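Local coordinates for ThiS/MoaD family protein (Amycolatopsis orientalis, PDB 4N6E), which probably acts as a sulfur-carrier protein (CysO) that delivers sulfur to the thiosugar synthase BexX during 2-thiosugar biosynthesis, at residues B[26-31]-B[56-61]; B[30-35]-B[45-50]. All blocks are in the same frame, centred on the assembly; numbering follows the deposited sequence.

Both interactions are buried, apolar and without a cross-segment hydrogen bond, and both start from helix 28-38, sharing Glu-30 and Ile-31. Interaction 1 sets the first turn of that helix against strand 56-60 of the main sheet through three valines, with a capping box at the helix start. Interaction 2 comes one turn later, where Ile-32 meets Leu-46 and Val-47, between helix 42-46 and strand 47-48. Their centres lie about 9 Å apart, and the segments also touch, Ile-56 of strand 56-60 packing on Leu-46. The first is thus helix against sheet, the second helix against the connecting segment, with charged residues flanking it in sequence.

Interaction 1: residues B[26-31]-B[56-61]; sequences ATVLEI and INVYVN
Val-28, in the first turn of helix 28-38, sends its two methyls to two different valines of strand 56-60. CG1 lies 4.4 Å from CG1 of Val-58. With CG1 held anti to the backbone N (chi1 165°), the other branch is left for Val-60, whose CG2 is also 4.4 Å from Val-28 CG2. The two strand valines stand two residues apart on one face, so a single forked side chain spans both. The contact is small, 85 Å² in all, and wholly methyl on methyl.

The polar interactions stay within 26-31 and form a capping box. Thr-27 is the N-cap, and its OG1 accepts the N-H of Glu-30 (N to OG1 3.1 Å). In return Glu-30 OE1 accepts the N-H of Thr-27, but only weakly (N to OE1 3.5 Å). The stronger bond to the same oxygen is from Ala-26 N, 2.7 Å from Glu-30 OE1 and nearly in line with its C-O bond. The carboxylate lies by the helix start, where its charge would probably suit the helix dipole.

Tyr-59 points away from the helix and makes a cation-pi contact with a basic side chain of another protein's chain. Around the contact, Val-28 also packs on Ala-73, Val-58 on Leu-81 of strand 80-88 and Val-60 on Val-65, while Ile-31 leans on strand 3-6.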
ATOM      1  N   ALA B  26      24.288  53.848 -11.191  1.00 65.59           N
ATOM      2  CA  ALA B  26      25.680  53.462 -10.952  1.00 66.70           C
ATOM      3  C   ALA B  26      25.806  52.341  -9.922  1.00 64.48           C
ATOM      4  O   ALA B  26      26.700  51.512 -10.041  1.00 65.36           O
ATOM      5  CB  ALA B  26      26.499  54.672 -10.522  1.00 67.86           C
ATOM      6  N   THR B  27      24.943  52.342  -8.906  1.00 61.15           N
ATOM      7  CA  THR B  27      24.857  51.240  -7.962  1.00 61.67           C
ATOM      8  C   THR B  27      23.682  50.336  -8.339  1.00 63.57           C
ATOM      9  O   THR B  27      22.901  50.658  -9.227  1.00 63.68           O
ATOM     10  CB  THR B  27      24.657  51.724  -6.510  1.00 65.18           C
ATOM     11  OG1 THR B  27      23.436  52.464  -6.407  1.00 65.54           O
ATOM     12  CG2 THR B  27      25.825  52.586  -6.045  1.00 64.65           C
ATOM     13  N   VAL B  28      23.578  49.191  -7.668  1.00 63.08           N
ATOM     14  CA  VAL B  28      22.444  48.298  -7.845  1.00 59.85           C
ATOM     15  C   VAL B  28      21.178  49.005  -7.396  1.00 59.63           C
ATOM     16  O   VAL B  28      20.143  48.886  -8.043  1.00 56.28           O
ATOM     17  CB  VAL B  28      22.616  46.990  -7.032  1.00 58.29           C
ATOM     18  CG1 VAL B  28      21.300  46.227  -6.916  1.00 56.83           C
ATOM     19  CG2 VAL B  28      23.679  46.112  -7.663  1.00 57.27           C
ATOM     20  N   LEU B  29      21.276  49.731  -6.281  1.00 59.20           N
ATOM     21  CA  LEU B  29      20.121  50.363  -5.651  1.00 60.58           C
ATOM     22  C   LEU B  29      19.556  51.509  -6.485  1.00 63.91           C
ATOM     23  O   LEU B  29      18.352  51.785  -6.442  1.00 66.39           O
ATOM     24  CB  LEU B  29      20.490  50.867  -4.254  1.00 60.56           C
ATOM     25  CG  LEU B  29      19.440  51.678  -3.488  1.00 60.98           C
ATOM     26  CD1 LEU B  29      18.127  50.917  -3.362  1.00 60.76           C
ATOM     27  CD2 LEU B  29      19.976  52.058  -2.111  1.00 61.00           C
ATOM     28  N   GLU B  30      20.423  52.180  -7.234  1.00 62.92           N
ATOM     29  CA  GLU B  30      19.975  53.201  -8.172  1.00 64.13           C
ATOM     30  C   GLU B  30      19.208  52.542  -9.313  1.00 63.24           C
ATOM     31  O   GLU B  30      18.172  53.054  -9.730  1.00 67.13           O
ATOM     32  CB  GLU B  30      21.153  54.033  -8.706  1.00 63.80           C
ATOM     33  CG  GLU B  30      21.735  54.994  -7.670  1.00 64.59           C
ATOM     34  CD  GLU B  30      22.823  55.901  -8.226  1.00 63.97           C
ATOM     35  OE1 GLU B  30      23.535  55.503  -9.179  1.00 62.69           O
ATOM     36  OE2 GLU B  30      22.965  57.022  -7.700  1.00 59.73           O
ATOM     37  N   ILE B  31      19.701  51.406  -9.800  1.00 60.90           N
ATOM     38  CA  ILE B  31      19.024  50.662 -10.872  1.00 63.92           C
ATOM     39  C   ILE B  31      17.655  50.148 -10.423  1.00 66.05           C
ATOM     40  O   ILE B  31      16.742  49.991 -11.238  1.00 69.71           O
ATOM     41  CB  ILE B  31      19.858  49.459 -11.359  1.00 63.69           C
ATOM     42  CG1 ILE B  31      21.179  49.930 -11.972  1.00 66.44           C
ATOM     43  CG2 ILE B  31      19.080  48.623 -12.367  1.00 62.82           C
ATOM     44  CD1 ILE B  31      21.058  50.540 -13.355  1.00 69.04           C
ATOM     45  N   ILE B  56      16.096  36.648  -2.503  1.00 39.89           N
ATOM     46  CA  ILE B  56      16.281  37.236  -3.814  1.00 41.66           C
ATOM     47  C   ILE B  56      17.761  37.266  -4.121  1.00 39.30           C
ATOM     48  O   ILE B  56      18.553  37.554  -3.249  1.00 41.89           O
ATOM     49  CB  ILE B  56      15.700  38.672  -3.854  1.00 44.12           C
ATOM     50  CG1 ILE B  56      14.173  38.611  -3.843  1.00 46.49           C
ATOM     51  CG2 ILE B  56      16.169  39.437  -5.087  1.00 43.77           C
ATOM     52  CD1 ILE B  56      13.578  38.063  -5.120  1.00 46.53           C
ATOM     53  N   ASN B  57      18.128  36.962  -5.357  1.00 38.23           N
ATOM     54  CA  ASN B  57      19.507  37.102  -5.803  1.00 38.33           C
ATOM     55  C   ASN B  57      19.575  38.064  -6.958  1.00 40.25           C
ATOM     56  O   ASN B  57      18.717  38.039  -7.842  1.00 42.60           O
ATOM     57  CB  ASN B  57      20.072  35.763  -6.257  1.00 38.14           C
ATOM     58  CG  ASN B  57      19.799  34.665  -5.267  1.00 38.44           C
ATOM     59  OD1 ASN B  57      20.354  34.663  -4.171  1.00 36.03           O
ATOM     60  ND2 ASN B  57      18.919  33.733  -5.635  1.00 39.76           N
ATOM     61  N   VAL B  58      20.599  38.911  -6.959  1.00 42.06           N
ATOM     62  CA  VAL B  58      20.823  39.828  -8.068  1.00 43.03           C
ATOM     63  C   VAL B  58      22.223  39.655  -8.630  1.00 42.57           C
ATOM     64  O   VAL B  58      23.190  39.657  -7.890  1.00 41.14           O
ATOM     65  CB  VAL B  58      20.642  41.289  -7.636  1.00 44.76           C
ATOM     66  CG1 VAL B  58      21.015  42.226  -8.776  1.00 42.96           C
ATOM     67  CG2 VAL B  58      19.209  41.534  -7.166  1.00 45.74           C
ATOM     68  N   TYR B  59      22.317  39.521  -9.947  1.00 44.97           N
ATOM     69  CA  TYR B  59      23.596  39.402 -10.622  1.00 46.45           C
ATOM     70  C   TYR B  59      23.855  40.599 -11.534  1.00 50.14           C
ATOM     71  O   TYR B  59      22.922  41.137 -12.148  1.00 48.17           O
ATOM     72  CB  TYR B  59      23.644  38.101 -11.417  1.00 46.03           C
ATOM     73  CG  TYR B  59      23.441  36.904 -10.535  1.00 47.41           C
ATOM     74  CD1 TYR B  59      22.153  36.477 -10.194  1.00 49.62           C
ATOM     75  CD2 TYR B  59      24.523  36.206 -10.020  1.00 46.42           C
ATOM     76  CE1 TYR B  59      21.959  35.387  -9.362  1.00 48.83           C
ATOM     77  CE2 TYR B  59      24.340  35.112  -9.191  1.00 47.64           C
ATOM     78  CZ  TYR B  59      23.056  34.711  -8.865  1.00 49.40           C
ATOM     79  OH  TYR B  59      22.868  33.631  -8.047  1.00 52.55           O
ATOM     80  N   VAL B  60      25.127  41.017 -11.579  1.00 54.84           N
ATOM     81  CA  VAL B  60      25.638  41.982 -12.571  1.00 57.16           C
ATOM     82  C   VAL B  60      26.568  41.233 -13.537  1.00 57.03           C
ATOM     83  O   VAL B  60      27.560  40.643 -13.105  1.00 52.45           O
ATOM     84  CB  VAL B  60      26.385  43.147 -11.894  1.00 57.47           C
ATOM     85  CG1 VAL B  60      27.047  44.051 -12.926  1.00 58.97           C
ATOM     86  CG2 VAL B  60      25.425  43.949 -11.032  1.00 56.65           C
ATOM     87  N   ASN B  61      26.236  41.258 -14.834  1.00 61.42           N
ATOM     88  CA  ASN B  61      26.872  40.388 -15.850  1.00 62.88           C
ATOM     89  C   ASN B  61      27.267  39.027 -15.266  1.00 61.23           C
ATOM     90  O   ASN B  61      28.432  38.638 -15.325  1.00 59.49           O
ATOM     91  CB  ASN B  61      28.100  41.059 -16.489  1.00 64.20           C
ATOM     92  CG  ASN B  61      27.829  42.491 -16.935  1.00 66.85           C
ATOM     93  OD1 ASN B  61      26.870  42.764 -17.664  1.00 64.55           O
ATOM     94  ND2 ASN B  61      28.684  43.416 -16.500  1.00 67.84           N
TER

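Interaction 2: residues B[30-35]-B[45-50]; sequences EIIDDV and RLVKEE
Ile-32 lies over Leu-46 and Val-47, where the short, weakly bonded helix 42-46 leads into the weak strand 47-48, touching Leu-46 through CG1 and CD1 and Val-47 chiefly through CD1. Its CG1 is 4.3 Å from CD1 of Leu-46. A chi2 of 170° keeps the end of the side chain extended, so Ile-32 CD1 stays beside Leu-46 CD1 (4.4 Å) while also reaching Val-47 CG1 (4.4 Å). Ile-32 CD1 thus meets the two methyls from directions roughly at right angles. Leu-46 reaches Ile-32 with an extended end of its own (chi2 177°), its CD1 branch directed at the helix.

The backbones remain well separated: the nearest CA atoms, of Ile-32 and Leu-46, are 8.4 Å apart, so side chains alone bridge the gap. No hydrogen bond crosses it, and almost all of the 111 Å² of buried surface comes from three aliphatic residues. Within 30-35, part of helix 28-38, the backbone bonds are less uniform. Asp-34 N reaches Glu-30 O, whereas Val-35 N has a weak bond to Ile-31 O and a shorter one to Ile-32 O, 2.8 Å long.

Charged residues flank the apolar contact in sequence. Asp-33, one residue on from Ile-32, forms a salt bridge with Lys-43, giving helix 28-38 a polar tie to helix 42-46 as well. Arg-45, beside Leu-46, pairs instead with an acidic side chain of another protein's chain. The arrangement fits the beta-grasp fold of the ThiS/ubiquitin family: the main helix packs across a mixed sheet, and the segment following it folds back against the helix flank before the chain enters strand 56-60.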
ATOM      1  N   GLU B  30      20.423  52.180  -7.234  1.00 62.92           N
ATOM      2  CA  GLU B  30      19.975  53.201  -8.172  1.00 64.13           C
ATOM      3  C   GLU B  30      19.208  52.542  -9.313  1.00 63.24           C
ATOM      4  O   GLU B  30      18.172  53.054  -9.730  1.00 67.13           O
ATOM      5  CB  GLU B  30      21.153  54.033  -8.706  1.00 63.80           C
ATOM      6  CG  GLU B  30      21.735  54.994  -7.670  1.00 64.59           C
ATOM      7  CD  GLU B  30      22.823  55.901  -8.226  1.00 63.97           C
ATOM      8  OE1 GLU B  30      23.535  55.503  -9.179  1.00 62.69           O
ATOM      9  OE2 GLU B  30      22.965  57.022  -7.700  1.00 59.73           O
ATOM     10  N   ILE B  31      19.701  51.406  -9.800  1.00 60.90           N
ATOM     11  CA  ILE B  31      19.024  50.662 -10.872  1.00 63.92           C
ATOM     12  C   ILE B  31      17.655  50.148 -10.423  1.00 66.05           C
ATOM     13  O   ILE B  31      16.742  49.991 -11.238  1.00 69.71           O
ATOM     14  CB  ILE B  31      19.858  49.459 -11.359  1.00 63.69           C
ATOM     15  CG1 ILE B  31      21.179  49.930 -11.972  1.00 66.44           C
ATOM     16  CG2 ILE B  31      19.080  48.623 -12.367  1.00 62.82           C
ATOM     17  CD1 ILE B  31      21.058  50.540 -13.355  1.00 69.04           C
ATOM     18  N   ILE B  32      17.511  49.880  -9.131  1.00 64.74           N
ATOM     19  CA  ILE B  32      16.239  49.421  -8.604  1.00 65.63           C
ATOM     20  C   ILE B  32      15.277  50.614  -8.574  1.00 68.39           C
ATOM     21  O   ILE B  32      14.250  50.588  -9.248  1.00 72.03           O
ATOM     22  CB  ILE B  32      16.422  48.706  -7.239  1.00 62.06           C
ATOM     23  CG1 ILE B  32      17.004  47.305  -7.487  1.00 62.21           C
ATOM     24  CG2 ILE B  32      15.108  48.595  -6.476  1.00 58.93           C
ATOM     25  CD1 ILE B  32      17.471  46.572  -6.244  1.00 61.65           C
ATOM     26  N   ASP B  33      15.641  51.656  -7.827  1.00 70.64           N
ATOM     27  CA  ASP B  33      14.859  52.905  -7.737  1.00 67.48           C
ATOM     28  C   ASP B  33      14.377  53.429  -9.106  1.00 67.48           C
ATOM     29  O   ASP B  33      13.244  53.886  -9.235  1.00 65.02           O
ATOM     30  CB  ASP B  33      15.690  53.997  -7.044  1.00 65.96           C
ATOM     31  CG  ASP B  33      15.853  53.768  -5.542  1.00 65.75           C
ATOM     32  OD1 ASP B  33      15.061  53.010  -4.950  1.00 68.78           O
ATOM     33  OD2 ASP B  33      16.778  54.362  -4.946  1.00 63.93           O
ATOM     34  N   ASP B  34      15.246  53.350 -10.112  1.00 68.48           N
ATOM     35  CA  ASP B  34      14.946  53.803 -11.480  1.00 71.37           C
ATOM     36  C   ASP B  34      13.880  52.933 -12.163  1.00 77.57           C
ATOM     37  O   ASP B  34      13.126  53.412 -13.016  1.00 86.20           O
ATOM     38  CB  ASP B  34      16.236  53.796 -12.319  1.00 70.57           C
ATOM     39  CG  ASP B  34      16.069  54.458 -13.677  1.00 72.17           C
ATOM     40  OD1 ASP B  34      15.626  55.630 -13.720  1.00 71.20           O
ATOM     41  OD2 ASP B  34      16.404  53.814 -14.703  1.00 68.74           O
ATOM     42  N   VAL B  35      13.834  51.654 -11.795  1.00 80.35           N
ATOM     43  CA  VAL B  35      12.838  50.726 -12.325  1.00 79.27           C
ATOM     44  C   VAL B  35      11.508  50.895 -11.571  1.00 78.61           C
ATOM     45  O   VAL B  35      10.443  50.866 -12.184  1.00 73.32           O
ATOM     46  CB  VAL B  35      13.367  49.266 -12.296  1.00 80.06           C
ATOM     47  CG1 VAL B  35      12.238  48.248 -12.360  1.00 82.01           C
ATOM     48  CG2 VAL B  35      14.327  49.034 -13.455  1.00 77.76           C
ATOM     49  N   ARG B  45       9.306  43.769  -3.558  1.00 78.35           N
ATOM     50  CA  ARG B  45       9.645  42.352  -3.697  1.00 80.15           C
ATOM     51  C   ARG B  45      11.153  42.106  -3.600  1.00 80.26           C
ATOM     52  O   ARG B  45      11.577  40.991  -3.299  1.00 83.43           O
ATOM     53  CB  ARG B  45       9.144  41.808  -5.043  1.00 82.74           C
ATOM     54  CG  ARG B  45       7.677  42.100  -5.361  1.00 84.76           C
ATOM     55  CD  ARG B  45       6.802  40.857  -5.345  1.00 83.37           C
ATOM     56  NE  ARG B  45       6.698  40.260  -4.017  1.00 80.69           N
ATOM     57  CZ  ARG B  45       6.062  39.119  -3.752  1.00 76.39           C
ATOM     58  NH1 ARG B  45       5.462  38.436  -4.725  1.00 75.41           N
ATOM     59  NH2 ARG B  45       6.026  38.655  -2.510  1.00 71.03           N
ATOM     60  N   LEU B  46      11.958  43.141  -3.858  1.00 76.57           N
ATOM     61  CA  LEU B  46      13.414  42.989  -3.957  1.00 70.15           C
ATOM     62  C   LEU B  46      14.188  43.394  -2.708  1.00 68.52           C
ATOM     63  O   LEU B  46      15.214  42.785  -2.407  1.00 68.55           O
ATOM     64  CB  LEU B  46      13.945  43.785  -5.144  1.00 69.33           C
ATOM     65  CG  LEU B  46      13.330  43.450  -6.502  1.00 70.21           C
ATOM     66  CD1 LEU B  46      13.910  44.362  -7.576  1.00 70.25           C
ATOM     67  CD2 LEU B  46      13.537  41.987  -6.862  1.00 69.09           C
ATOM     68  N   VAL B  47      13.730  44.418  -1.988  1.00 69.62           N
ATOM     69  CA  VAL B  47      14.464  44.862  -0.794  1.00 68.37           C
ATOM     70  C   VAL B  47      13.573  44.862   0.435  1.00 68.44           C
ATOM     71  O   VAL B  47      12.363  45.032   0.340  1.00 68.09           O
ATOM     72  CB  VAL B  47      15.160  46.244  -0.983  1.00 70.22           C
ATOM     73  CG1 VAL B  47      15.224  46.626  -2.463  1.00 69.53           C
ATOM     74  CG2 VAL B  47      14.491  47.352  -0.172  1.00 70.29           C
ATOM     75  N   LYS B  48      14.202  44.668   1.588  1.00 72.89           N
ATOM     76  CA  LYS B  48      13.519  44.655   2.866  1.00 77.30           C
ATOM     77  C   LYS B  48      14.469  45.226   3.905  1.00 80.40           C
ATOM     78  O   LYS B  48      15.563  44.692   4.113  1.00 77.19           O
ATOM     79  CB  LYS B  48      13.135  43.223   3.234  1.00 83.81           C
ATOM     80  CG  LYS B  48      12.148  43.105   4.384  1.00 86.58           C
ATOM     81  CD  LYS B  48      12.067  41.678   4.906  1.00 86.52           C
ATOM     82  CE  LYS B  48      10.758  41.432   5.638  1.00 86.85           C
ATOM     83  NZ  LYS B  48      10.813  40.220   6.499  1.00 86.74           N
ATOM     84  N   GLU B  49      14.045  46.316   4.546  1.00 88.14           N
ATOM     85  CA  GLU B  49      14.854  47.031   5.549  1.00 90.10           C
ATOM     86  C   GLU B  49      16.258  47.380   5.033  1.00 90.44           C
ATOM     87  O   GLU B  49      17.276  46.932   5.584  1.00 84.11           O
ATOM     88  CB  GLU B  49      14.909  46.242   6.864  1.00 89.89           C
ATOM     89  CG  GLU B  49      13.644  46.395   7.701  1.00 90.14           C
ATOM     90  CD  GLU B  49      13.089  45.067   8.174  1.00 89.42           C
ATOM     91  OE1 GLU B  49      13.861  44.258   8.740  1.00 84.24           O
ATOM     92  OE2 GLU B  49      11.875  44.839   7.971  1.00 87.37           O
ATOM     93  N   GLU B  50      16.279  48.172   3.957  1.00 88.04           N
ATOM     94  CA  GLU B  50      17.514  48.680   3.342  1.00 87.83           C
ATOM     95  C   GLU B  50      18.495  47.581   2.897  1.00 86.90           C
ATOM     96  O   GLU B  50      19.682  47.859   2.725  1.00 85.94           O
ATOM     97  CB  GLU B  50      18.227  49.659   4.298  1.00 78.91           C
TER